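Local coordinates for Pcza361.24 (Amycolatopsis orientalis, PDB 3G2M), which is an S-adenosyl-L-methionine-dependent N-methyltransferase of glycopeptide antibiotic biosynthesis, probably methylating a nitrogen of the glycopeptide, at residues P254-V257 against V258-L261. Numbering follows the deposited sequence.
Sequences PDQV and VREL
Gln256 joins Arg259 (i+3) and Glu260 (i+4) in a local side-chain network on the first turns of helix 254-263, which packs against the seven-stranded methyltransferase sheet. Four i to i+4 backbone bonds set the spacing, from Val258 N to Pro254 O through Leu261 N to Val257 O (2.8 Å). The Gln256 amide works at both ends. Its NE2 donates almost straight (172°) to the anti lone pair of Glu260 OE2 at 2.8 Å, within the amide plane although amide and carboxylate are steeply turned against each other. Its OE1 accepts from Arg259 NH2 at 3.0 Å, and a water bridges OE1 and Arg259 NE, a pattern consistent with the modelled orientation of the amide. A bend at chi3 (-72°) folds the arginine back, laying one guanidinium face over Gln256 CA and Asp255 O. On the buried side Val257 CG1 meets Leu261 CD1 at 4.0 Å, the two side chains running alongside each other. Glu260 OE2 also forms a salt bridge with Arg169, and OE1 is hydrogen-bonded to Tyr173 OH, both of helix 166-179, while Arg259 NH2 also bonds Pro223 O of strand 219-234. Val257 and Leu261 pack on strand 184-191, and Val258 lies against strand 267-274.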
loop_
_atom_site.group_PDB
_atom_site.type_symbol
_atom_site.label_atom_id
_atom_site.label_comp_id
_atom_site.label_asym_id
_atom_site.label_seq_id
_atom_site.Cartn_x
_atom_site.Cartn_y
_atom_site.Cartn_z
ATOM N N PRO A 254 -6.919 -9.402 1.371
ATOM C CA PRO A 254 -6.393 -10.756 1.618
ATOM C C PRO A 254 -5.723 -11.394 0.397
ATOM O O PRO A 254 -4.684 -12.041 0.538
ATOM C CB PRO A 254 -7.647 -11.548 2.032
ATOM C CG PRO A 254 -8.516 -10.500 2.683
ATOM C CD PRO A 254 -8.305 -9.258 1.858
ATOM N N ASP A 255 -6.292 -11.193 -0.793
ATOM C CA ASP A 255 -5.725 -11.767 -2.023
ATOM C C ASP A 255 -4.349 -11.180 -2.367
ATOM O O ASP A 255 -3.517 -11.868 -2.965
ATOM C CB ASP A 255 -6.687 -11.615 -3.216
ATOM C CG ASP A 255 -7.899 -12.554 -3.130
ATOM O OD1 ASP A 255 -7.834 -13.582 -2.422
ATOM O OD2 ASP A 255 -8.927 -12.256 -3.772
ATOM N N GLN A 256 -4.113 -9.924 -1.985
ATOM C CA GLN A 256 -2.796 -9.287 -2.158
ATOM C C GLN A 256 -1.721 -9.953 -1.277
ATOM O O GLN A 256 -0.622 -10.249 -1.747
ATOM C CB GLN A 256 -2.863 -7.772 -1.880
ATOM C CG GLN A 256 -1.487 -7.057 -1.801
ATOM C CD GLN A 256 -0.746 -7.024 -3.137
ATOM O OE1 GLN A 256 -1.360 -7.038 -4.199
ATOM N NE2 GLN A 256 0.577 -6.966 -3.081
ATOM N N VAL A 257 -2.043 -10.181 -0.006
ATOM C CA VAL A 257 -1.130 -10.893 0.904
ATOM C C VAL A 257 -0.878 -12.321 0.407
ATOM O O VAL A 257 0.252 -12.807 0.455
ATOM C CB VAL A 257 -1.647 -10.908 2.368
ATOM C CG1 VAL A 257 -0.738 -11.764 3.282
ATOM C CG2 VAL A 257 -1.767 -9.490 2.911
ATOM N N VAL A 258 -1.928 -12.985 -0.077
ATOM C CA VAL A 258 -1.762 -14.303 -0.710
ATOM C C VAL A 258 -0.749 -14.250 -1.875
ATOM O O VAL A 258 0.171 -15.071 -1.923
ATOM C CB VAL A 258 -3.115 -14.923 -1.162
ATOM C CG1 VAL A 258 -2.889 -16.110 -2.088
ATOM C CG2 VAL A 258 -3.936 -15.355 0.053
ATOM N N ARG A 259 -0.907 -13.284 -2.785
ATOM C CA ARG A 259 0.036 -13.118 -3.917
ATOM C C ARG A 259 1.478 -12.923 -3.431
ATOM O O ARG A 259 2.425 -13.474 -4.007
ATOM C CB ARG A 259 -0.381 -11.958 -4.838
ATOM C CG ARG A 259 -1.689 -12.199 -5.605
ATOM C CD ARG A 259 -1.978 -11.106 -6.640
ATOM N NE ARG A 259 -2.377 -9.821 -6.055
ATOM C CZ ARG A 259 -3.636 -9.460 -5.797
ATOM N NH1 ARG A 259 -4.650 -10.279 -6.059
ATOM N NH2 ARG A 259 -3.882 -8.262 -5.278
ATOM N N GLU A 260 1.634 -12.139 -2.363
ATOM C CA GLU A 260 2.946 -11.887 -1.775
ATOM C C GLU A 260 3.547 -13.138 -1.130
ATOM O O GLU A 260 4.747 -13.401 -1.269
ATOM C CB GLU A 260 2.861 -10.752 -0.743
ATOM C CG GLU A 260 2.573 -9.378 -1.339
ATOM C CD GLU A 260 2.457 -8.289 -0.283
ATOM O OE1 GLU A 260 2.891 -8.522 0.867
ATOM O OE2 GLU A 260 1.936 -7.200 -0.610
ATOM N N LEU A 261 2.715 -13.896 -0.416
ATOM C CA LEU A 261 3.148 -15.157 0.180
ATOM C C LEU A 261 3.685 -16.120 -0.884
ATOM O O LEU A 261 4.761 -16.698 -0.718
ATOM C CB LEU A 261 2.008 -15.799 0.971
ATOM C CG LEU A 261 1.696 -15.142 2.318
ATOM C CD1 LEU A 261 0.323 -15.590 2.807
ATOM C CD2 LEU A 261 2.783 -15.489 3.334
HETATM O O HOH W 1 0.247 -8.520 -6.141
#